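Local atomic coordinates of ABC sugar (Ribose) transporter, periplasmic substrate-binding subunit (Rhodobacter sphaeroides, PDB entry 3L49), a protein that probably binds a sugar in the periplasm as the substrate-binding subunit of an ABC transporter. Residues 98-106 / 251-262; 179-189 / 209-218. All coordinates share one frame; numbering follows the deposited sequence.

Interaction 1 of 2, residues 98-106 / 251-262; sequences HAINNTTSN and IGKLAVQNVARH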
loop_
_atom_site.group_PDB
_atom_site.type_symbol
_atom_site.label_atom_id
_atom_site.label_comp_id
_atom_site.label_asym_id
_atom_site.label_seq_id
_atom_site.Cartn_x
_atom_site.Cartn_y
_atom_site.Cartn_z
ATOM N N HIS A 98 -12.824 -13.152 -5.462
ATOM C CA HIS A 98 -12.302 -14.042 -6.498
ATOM C C HIS A 98 -11.134 -14.910 -5.987
ATOM O O HIS A 98 -10.816 -15.935 -6.582
ATOM C CB HIS A 98 -11.840 -13.235 -7.715
ATOM C CG HIS A 98 -12.946 -12.558 -8.470
ATOM N ND1 HIS A 98 -13.870 -13.252 -9.226
ATOM C CD2 HIS A 98 -13.252 -11.246 -8.614
ATOM C CE1 HIS A 98 -14.710 -12.395 -9.785
ATOM N NE2 HIS A 98 -14.355 -11.172 -9.431
ATOM N N ALA A 99 -10.517 -14.496 -4.880
ATOM C CA ALA A 99 -9.346 -15.172 -4.316
ATOM C C ALA A 99 -9.672 -16.192 -3.218
ATOM O O ALA A 99 -10.555 -15.971 -2.391
ATOM C CB ALA A 99 -8.357 -14.137 -3.787
ATOM N N ILE A 100 -8.937 -17.304 -3.225
ATOM C CA ILE A 100 -8.931 -18.273 -2.131
ATOM C C ILE A 100 -8.394 -17.620 -0.843
ATOM O O ILE A 100 -8.943 -17.803 0.244
ATOM C CB ILE A 100 -8.078 -19.515 -2.521
ATOM C CG1 ILE A 100 -8.828 -20.358 -3.558
ATOM C CG2 ILE A 100 -7.700 -20.373 -1.296
ATOM C CD1 ILE A 100 -7.928 -21.175 -4.463
ATOM N N ASN A 101 -7.341 -16.828 -0.992
ATOM C CA ASN A 101 -6.636 -16.235 0.133
ATOM C C ASN A 101 -6.077 -14.871 -0.270
ATOM O O ASN A 101 -5.642 -14.678 -1.405
ATOM C CB ASN A 101 -5.523 -17.193 0.615
ATOM C CG ASN A 101 -4.575 -16.554 1.639
ATOM O OD1 ASN A 101 -3.624 -15.862 1.272
ATOM N ND2 ASN A 101 -4.823 -16.804 2.926
ATOM N N ASN A 102 -6.110 -13.933 0.665
ATOM C CA ASN A 102 -5.449 -12.654 0.514
ATOM C C ASN A 102 -4.430 -12.468 1.626
ATOM O O ASN A 102 -4.813 -12.289 2.773
ATOM C CB ASN A 102 -6.474 -11.518 0.556
ATOM C CG ASN A 102 -5.832 -10.152 0.421
ATOM O OD1 ASN A 102 -5.008 -9.922 -0.466
ATOM N ND2 ASN A 102 -6.208 -9.237 1.300
ATOM N N THR A 103 -3.141 -12.528 1.290
ATOM C CA THR A 103 -2.084 -12.229 2.256
ATOM C C THR A 103 -1.794 -10.725 2.231
ATOM O O THR A 103 -1.668 -10.140 1.168
ATOM C CB THR A 103 -0.806 -13.067 1.996
ATOM O OG1 THR A 103 -1.141 -14.461 2.020
ATOM C CG2 THR A 103 0.248 -12.802 3.067
ATOM N N THR A 104 -1.697 -10.112 3.409
ATOM C CA THR A 104 -1.715 -8.652 3.537
ATOM C C THR A 104 -1.284 -8.239 4.950
ATOM O O THR A 104 -0.682 -9.028 5.656
ATOM C CB THR A 104 -3.133 -8.091 3.178
ATOM O OG1 THR A 104 -3.136 -6.656 3.203
ATOM C CG2 THR A 104 -4.220 -8.652 4.115
ATOM N N SER A 105 -1.577 -6.999 5.342
ATOM C CA SER A 105 -1.430 -6.534 6.717
ATOM C C SER A 105 -2.800 -6.174 7.261
ATOM O O SER A 105 -3.789 -6.193 6.520
ATOM C CB SER A 105 -0.528 -5.306 6.773
ATOM O OG SER A 105 0.804 -5.640 6.448
ATOM N N ASN A 106 -2.869 -5.846 8.550
ATOM C CA ASN A 106 -4.128 -5.416 9.139
ATOM C C ASN A 106 -4.308 -3.933 8.894
ATOM O O ASN A 106 -3.911 -3.093 9.701
ATOM C CB ASN A 106 -4.199 -5.743 10.631
ATOM C CG ASN A 106 -5.600 -5.557 11.208
ATOM O OD1 ASN A 106 -6.467 -4.932 10.593
ATOM N ND2 ASN A 106 -5.824 -6.104 12.399
ATOM N N ILE A 251 5.021 -10.716 3.704
ATOM C CA ILE A 251 3.763 -10.846 2.962
ATOM C C ILE A 251 3.934 -11.740 1.721
ATOM O O ILE A 251 3.168 -12.684 1.529
ATOM C CB ILE A 251 3.163 -9.444 2.615
ATOM C CG1 ILE A 251 2.418 -8.872 3.826
ATOM C CG2 ILE A 251 2.215 -9.516 1.445
ATOM C CD1 ILE A 251 2.553 -7.350 4.008
ATOM N N GLY A 252 4.961 -11.465 0.915
ATOM C CA GLY A 252 5.241 -12.257 -0.273
ATOM C C GLY A 252 5.523 -13.716 0.040
ATOM O O GLY A 252 4.981 -14.611 -0.614
ATOM N N LYS A 253 6.358 -13.935 1.055
ATOM C CA LYS A 253 6.714 -15.269 1.545
ATOM C C LYS A 253 5.494 -16.061 1.995
ATOM O O LYS A 253 5.364 -17.237 1.665
ATOM C CB LYS A 253 7.670 -15.153 2.722
ATOM C CG LYS A 253 8.744 -16.203 2.727
ATOM C CD LYS A 253 9.402 -16.332 4.084
ATOM C CE LYS A 253 10.814 -16.888 3.943
ATOM N NZ LYS A 253 11.028 -18.092 4.787
ATOM N N LEU A 254 4.603 -15.397 2.732
ATOM C CA LEU A 254 3.435 -16.042 3.341
ATOM C C LEU A 254 2.370 -16.416 2.316
ATOM O O LEU A 254 1.687 -17.433 2.468
ATOM C CB LEU A 254 2.821 -15.134 4.412
ATOM C CG LEU A 254 3.495 -14.973 5.776
ATOM C CD1 LEU A 254 2.993 -13.707 6.464
ATOM C CD2 LEU A 254 3.266 -16.207 6.646
ATOM N N ALA A 255 2.231 -15.573 1.291
ATOM C CA ALA A 255 1.321 -15.805 0.177
ATOM C C ALA A 255 1.658 -17.086 -0.585
ATOM O O ALA A 255 0.762 -17.832 -0.967
ATOM C CB ALA A 255 1.316 -14.603 -0.763
ATOM N N VAL A 256 2.953 -17.341 -0.779
ATOM C CA VAL A 256 3.424 -18.530 -1.492
ATOM C C VAL A 256 3.160 -19.801 -0.677
ATOM O O VAL A 256 2.843 -20.852 -1.240
ATOM C CB VAL A 256 4.916 -18.393 -1.919
ATOM C CG1 VAL A 256 5.426 -19.660 -2.600
ATOM C CG2 VAL A 256 5.075 -17.225 -2.862
ATOM N N GLN A 257 3.260 -19.722 0.644
ATOM C CA GLN A 257 2.938 -20.914 1.425
ATOM C C GLN A 257 1.446 -21.123 1.635
ATOM O O GLN A 257 1.035 -22.217 1.967
ATOM C CB GLN A 257 3.737 -21.046 2.720
ATOM C CG GLN A 257 4.293 -19.786 3.278
ATOM C CD GLN A 257 5.670 -19.999 3.866
ATOM O OE1 GLN A 257 5.920 -19.639 5.009
ATOM N NE2 GLN A 257 6.570 -20.593 3.087
ATOM N N ASN A 258 0.643 -20.089 1.412
ATOM C CA ASN A 258 -0.792 -20.284 1.247
ATOM C C ASN A 258 -1.093 -21.050 -0.038
ATOM O O ASN A 258 -1.939 -21.945 -0.046
ATOM C CB ASN A 258 -1.537 -18.955 1.275
ATOM C CG ASN A 258 -1.764 -18.452 2.684
ATOM O OD1 ASN A 258 -2.064 -19.232 3.591
ATOM N ND2 ASN A 258 -1.615 -17.146 2.877
ATOM N N VAL A 259 -0.387 -20.703 -1.114
ATOM C CA VAL A 259 -0.442 -21.462 -2.363
ATOM C C VAL A 259 0.005 -22.912 -2.140
ATOM O O VAL A 259 -0.707 -23.854 -2.485
ATOM C CB VAL A 259 0.437 -20.822 -3.469
ATOM C CG1 VAL A 259 0.354 -21.628 -4.751
ATOM C CG2 VAL A 259 0.018 -19.390 -3.737
ATOM N N ALA A 260 1.180 -23.074 -1.541
ATOM C CA ALA A 260 1.765 -24.390 -1.296
ATOM C C ALA A 260 0.910 -25.254 -0.365
ATOM O O ALA A 260 0.903 -26.473 -0.490
ATOM C CB ALA A 260 3.169 -24.239 -0.742
ATOM N N ARG A 261 0.188 -24.610 0.552
ATOM C CA ARG A 261 -0.686 -25.310 1.490
ATOM C C ARG A 261 -1.906 -25.840 0.757
ATOM O O ARG A 261 -2.257 -27.007 0.893
ATOM C CB ARG A 261 -1.125 -24.377 2.623
ATOM C CG ARG A 261 -1.190 -25.034 3.979
ATOM C CD ARG A 261 -1.771 -24.108 5.043
ATOM N NE ARG A 261 -1.454 -24.592 6.386
ATOM C CZ ARG A 261 -2.140 -25.521 7.049
ATOM N NH1 ARG A 261 -3.214 -26.089 6.514
ATOM N NH2 ARG A 261 -1.750 -25.884 8.264
ATOM N N HIS A 262 -2.526 -24.965 -0.032
ATOM C CA HIS A 262 -3.724 -25.266 -0.805
ATOM C C HIS A 262 -3.525 -26.423 -1.792
ATOM O O HIS A 262 -4.407 -27.275 -1.954
ATOM C CB HIS A 262 -4.160 -24.012 -1.559
ATOM C CG HIS A 262 -5.284 -24.238 -2.520
ATOM N ND1 HIS A 262 -6.599 -24.317 -2.117
ATOM C CD2 HIS A 262 -5.291 -24.401 -3.863
ATOM C CE1 HIS A 262 -7.368 -24.521 -3.173
ATOM N NE2 HIS A 262 -6.600 -24.574 -4.244
#
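Ile100 opens the contact by laying CD1 over one face of the His262 imidazole, a CH-pi contact with the methyl 3.9 Å from the ring centroid and displaced toward the rim. Next, Asn101 brings its amide against that of Asn258, the two planes 48° apart. Asn101 OD1 lies 2.9 Å from Asn258 ND2, but the angle is too poor for a hydrogen bond; Asn101 ND2 is instead held by Lys269 O and Thr272 OG1. Thr103 sits at the heart of the contact, with OG1 beside the backbone N and CG2 anti to it (chi1 -57°). Thr103 OG1 accepts a bent hydrogen bond from Asn258 ND2 (2.9 Å, N-H...O angle 130°), lying almost exactly in that amide's plane. Thr103 CG2 packs 3.7 Å from Leu254 CB and also touches Ile251 O. Ala255 closes against OG1 and CB of the same threonine. Farther on, Ile251 CG1 rests against Thr104 O at 3.6 Å and its CD1 against Ser105 OG, which is hydrogen-bonded to Gln246 OE1. Helix 248-263 runs nearly antiparallel to the strand where they meet, covering one face of the sheet in this alpha/beta lobe. Asn258 ND2 also bonds Thr272 OG1, so one buried amide nitrogen reaches hydroxyls on two adjacent strands, and the contact is held by polar groups as well as by the methyls around Thr103.

Interaction 2 of 2, residues 179-189 / 209-218; sequences VTDMLTKYPNE and ALQAAGRTDI
Leu183 and Arg215 slide past each other in opposite directions, and apolar packing around Leu183 carries much of the contact. Leu183 CD1 meets Ala213 CB at 3.8 Å, while Leu183 CD2 reaches Ile218 CD1 at 3.9 Å; both methyls pack against Leu210 CD2, the two leucines crossing at about a right angle. One turn earlier, Val179 CG1 rests on Ala209 CB at 3.9 Å and also touches Leu210 CD2. Thr180 OG1, bonded to Tyr176 O in its own helix, adds a flank to the same alanine methyl.

The contacts of the Arg215 guanidinium are of mixed kind. Leu183 CD2 lies over one face, 3.4 Å above the plane of the Arg215 group, and Pro187 O stands over the opposite face. Tyr186 O approaches the edge in plane, 3.0 Å from Arg215 NH1. A salt bridge from Arg215 NH2 to Asp217 OD2, 3.3 Å long, braces the group from within its own loop, and Glu189, poorly ordered, brings a further carboxylate nearby. Shortening Arg215 to an alanine is likely to leave Asp217 without its charged mate and uncover Leu183 CD2, while the carbonyls of Tyr186 and Pro187 would lose a nearby positive group.

Backbone geometry shapes the turn: at Gly214, with positive phi, a Schellman motif ends helix 200-212 and sends the chain toward strand 219-222. The two successive helices, 171-185 and 200-212, are each followed by a parallel strand, 194-197 and 219-222, the beta-alpha repeat of the Rossmann-like lobes of periplasmic binding proteins.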
loop_
_atom_site.group_PDB
_atom_site.type_symbol
_atom_site.label_atom_id
_atom_site.label_comp_id
_atom_site.label_asym_id
_atom_site.label_seq_id
_atom_site.Cartn_x
_atom_site.Cartn_y
_atom_site.Cartn_z
ATOM N N VAL A 179 2.103 20.289 -2.296
ATOM C CA VAL A 179 2.234 20.814 -0.936
ATOM C C VAL A 179 2.655 22.289 -0.971
ATOM O O VAL A 179 2.110 23.110 -0.236
ATOM C CB VAL A 179 3.194 19.935 -0.074
ATOM C CG1 VAL A 179 3.474 20.567 1.280
ATOM C CG2 VAL A 179 2.584 18.570 0.144
ATOM N N THR A 180 3.599 22.605 -1.861
ATOM C CA THR A 180 4.053 23.975 -2.106
ATOM C C THR A 180 2.892 24.901 -2.517
ATOM O O THR A 180 2.780 26.017 -2.005
ATOM C CB THR A 180 5.179 24.010 -3.175
ATOM O OG1 THR A 180 6.175 23.022 -2.869
ATOM C CG2 THR A 180 5.832 25.390 -3.231
ATOM N N ASP A 181 2.036 24.421 -3.422
ATOM C CA ASP A 181 0.818 25.130 -3.828
ATOM C C ASP A 181 -0.065 25.428 -2.625
ATOM O O ASP A 181 -0.558 26.541 -2.464
ATOM C CB ASP A 181 0.007 24.297 -4.832
ATOM C CG ASP A 181 0.675 24.181 -6.196
ATOM O OD1 ASP A 181 1.728 24.825 -6.420
ATOM O OD2 ASP A 181 0.139 23.433 -7.049
ATOM N N MET A 182 -0.228 24.423 -1.771
ATOM C CA MET A 182 -1.156 24.479 -0.654
ATOM C C MET A 182 -0.638 25.344 0.490
ATOM O O MET A 182 -1.427 25.967 1.203
ATOM C CB MET A 182 -1.478 23.055 -0.188
ATOM C CG MET A 182 -2.953 22.803 0.131
ATOM S SD MET A 182 -4.193 23.270 -1.111
ATOM C CE MET A 182 -3.659 22.365 -2.558
ATOM N N LEU A 183 0.684 25.392 0.649
ATOM C CA LEU A 183 1.330 26.284 1.623
ATOM C C LEU A 183 1.249 27.748 1.186
ATOM O O LEU A 183 1.219 28.650 2.026
ATOM C CB LEU A 183 2.796 25.900 1.829
ATOM C CG LEU A 183 3.118 24.611 2.592
ATOM C CD1 LEU A 183 4.540 24.142 2.297
ATOM C CD2 LEU A 183 2.904 24.784 4.092
ATOM N N THR A 184 1.237 27.968 -0.129
ATOM C CA THR A 184 1.039 29.297 -0.707
ATOM C C THR A 184 -0.397 29.742 -0.454
ATOM O O THR A 184 -0.631 30.876 -0.017
ATOM C CB THR A 184 1.374 29.323 -2.229
ATOM O OG1 THR A 184 2.790 29.215 -2.406
ATOM C CG2 THR A 184 0.895 30.615 -2.895
ATOM N N LYS A 185 -1.339 28.830 -0.703
ATOM C CA LYS A 185 -2.764 29.089 -0.492
ATOM C C LYS A 185 -3.092 29.292 0.992
ATOM O O LYS A 185 -3.903 30.150 1.331
ATOM C CB LYS A 185 -3.629 27.972 -1.107
ATOM C CG LYS A 185 -5.109 28.343 -1.247
ATOM C CD LYS A 185 -5.996 27.156 -1.646
ATOM C CE LYS A 185 -6.352 27.146 -3.133
ATOM N NZ LYS A 185 -5.277 26.558 -3.986
ATOM N N TYR A 186 -2.440 28.522 1.866
ATOM C CA TYR A 186 -2.643 28.635 3.318
ATOM C C TYR A 186 -1.346 28.951 4.077
ATOM O O TYR A 186 -0.720 28.051 4.649
ATOM C CB TYR A 186 -3.298 27.366 3.872
ATOM C CG TYR A 186 -4.547 26.960 3.136
ATOM C CD1 TYR A 186 -5.714 27.724 3.226
ATOM C CD2 TYR A 186 -4.563 25.816 2.340
ATOM C CE1 TYR A 186 -6.868 27.359 2.538
ATOM C CE2 TYR A 186 -5.707 25.439 1.651
ATOM C CZ TYR A 186 -6.858 26.215 1.753
ATOM O OH TYR A 186 -7.992 25.843 1.070
ATOM N N PRO A 187 -0.950 30.238 4.103
ATOM C CA PRO A 187 0.343 30.617 4.679
ATOM C C PRO A 187 0.375 30.749 6.207
ATOM O O PRO A 187 1.441 30.604 6.801
ATOM C CB PRO A 187 0.625 31.970 4.029
ATOM C CG PRO A 187 -0.731 32.547 3.754
ATOM C CD PRO A 187 -1.696 31.405 3.589
ATOM N N ASN A 188 -0.773 31.014 6.826
ATOM C CA ASN A 188 -0.835 31.363 8.249
ATOM C C ASN A 188 -0.562 30.187 9.179
ATOM O O ASN A 188 -0.811 29.033 8.829
ATOM C CB ASN A 188 -2.174 32.021 8.574
ATOM C CG ASN A 188 -2.564 33.070 7.550
ATOM O OD1 ASN A 188 -1.963 34.140 7.486
ATOM N ND2 ASN A 188 -3.564 32.758 6.730
ATOM N N GLU A 189 -0.067 30.499 10.373
ATOM C CA GLU A 189 0.569 29.515 11.259
ATOM C C GLU A 189 -0.334 28.467 11.923
ATOM O O GLU A 189 0.116 27.746 12.817
ATOM C CB GLU A 189 1.423 30.230 12.318
ATOM C CG GLU A 189 2.884 30.457 11.906
ATOM C CD GLU A 189 3.044 31.468 10.776
ATOM O OE1 GLU A 189 2.815 32.675 11.014
ATOM O OE2 GLU A 189 3.410 31.051 9.651
ATOM N N ALA A 209 9.133 19.335 0.892
ATOM C CA ALA A 209 8.506 20.635 0.635
ATOM C C ALA A 209 8.334 21.497 1.885
ATOM O O ALA A 209 8.623 22.692 1.852
ATOM C CB ALA A 209 7.149 20.447 -0.061
ATOM N N LEU A 210 7.845 20.892 2.970
ATOM C CA LEU A 210 7.653 21.589 4.250
ATOM C C LEU A 210 8.976 22.059 4.817
ATOM O O LEU A 210 9.073 23.161 5.363
ATOM C CB LEU A 210 6.983 20.668 5.281
ATOM C CG LEU A 210 5.524 20.245 5.084
ATOM C CD1 LEU A 210 5.143 19.210 6.140
ATOM C CD2 LEU A 210 4.572 21.442 5.121
ATOM N N GLN A 211 9.981 21.194 4.690
ATOM C CA GLN A 211 11.342 21.490 5.087
ATOM C C GLN A 211 11.884 22.696 4.318
ATOM O O GLN A 211 12.380 23.648 4.921
ATOM C CB GLN A 211 12.208 20.258 4.851
ATOM C CG GLN A 211 13.373 20.145 5.773
ATOM C CD GLN A 211 13.462 18.779 6.425
ATOM O OE1 GLN A 211 13.890 18.667 7.574
ATOM N NE2 GLN A 211 13.056 17.735 5.700
ATOM N N ALA A 212 11.739 22.668 2.995
ATOM C CA ALA A 212 12.137 23.788 2.141
ATOM C C ALA A 212 11.359 25.087 2.436
ATOM O O ALA A 212 11.870 26.190 2.196
ATOM C CB ALA A 212 12.011 23.407 0.666
ATOM N N ALA A 213 10.142 24.950 2.969
ATOM C CA ALA A 213 9.323 26.109 3.332
ATOM C C ALA A 213 9.662 26.627 4.724
ATOM O O ALA A 213 9.192 27.687 5.126
ATOM C CB ALA A 213 7.852 25.769 3.233
ATOM N N GLY A 214 10.475 25.860 5.454
ATOM C CA GLY A 214 10.880 26.196 6.819
ATOM C C GLY A 214 9.797 25.998 7.863
ATOM O O GLY A 214 9.905 26.522 8.972
ATOM N N ARG A 215 8.760 25.236 7.510
ATOM C CA ARG A 215 7.634 24.949 8.401
ATOM C C ARG A 215 7.906 23.742 9.305
ATOM O O ARG A 215 7.829 22.591 8.857
ATOM C CB ARG A 215 6.356 24.699 7.596
ATOM C CG ARG A 215 5.964 25.804 6.633
ATOM C CD ARG A 215 5.249 26.941 7.330
ATOM N NE ARG A 215 4.078 27.345 6.551
ATOM C CZ ARG A 215 2.816 27.146 6.923
ATOM N NH1 ARG A 215 1.825 27.538 6.128
ATOM N NH2 ARG A 215 2.543 26.565 8.089
ATOM N N THR A 216 8.214 24.020 10.574
ATOM C CA THR A 216 8.427 22.985 11.600
ATOM C C THR A 216 7.131 22.575 12.322
ATOM O O THR A 216 7.150 21.683 13.175
ATOM C CB THR A 216 9.450 23.444 12.682
ATOM O OG1 THR A 216 9.075 24.737 13.177
ATOM C CG2 THR A 216 10.877 23.503 12.128
ATOM N N ASP A 217 6.018 23.217 11.963
ATOM C CA ASP A 217 4.748 23.093 12.690
ATOM C C ASP A 217 3.724 22.128 12.068
ATOM O O ASP A 217 2.636 21.931 12.615
ATOM C CB ASP A 217 4.106 24.480 12.870
ATOM C CG ASP A 217 3.869 25.193 11.547
ATOM O OD1 ASP A 217 4.862 25.564 10.881
ATOM O OD2 ASP A 217 2.689 25.391 11.180
ATOM N N ILE A 218 4.064 21.548 10.923
ATOM C CA ILE A 218 3.186 20.592 10.254
ATOM C C ILE A 218 3.887 19.239 10.227
ATOM O O ILE A 218 5.097 19.180 10.037
ATOM C CB ILE A 218 2.829 21.056 8.818
ATOM C CG1 ILE A 218 2.161 22.436 8.860
ATOM C CG2 ILE A 218 1.940 20.029 8.097
ATOM C CD1 ILE A 218 2.038 23.118 7.522
#

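Interaction 1 and interaction 2 lie on opposite sides of the chain's centre, with their own centres 42 Å apart and nearest atoms about 24 Å apart, so neither touches the other. Along the chain, 179-189 and 209-218 are nested between 98-106 and 251-262. Interaction 1 sets helix 248-263 against strand 101-105, whereas interaction 2 joins the ends of helices 171-185 and 200-212 and the loops leading to strands 194-197 and 219-222. Their separation is consistent with different lobes of a periplasmic binding protein, the chain passing from one lobe to the other and back between 98-106 and 251-262. The Ile251 side chain of interaction 1 is about 7 Å from a bound unknown ligand.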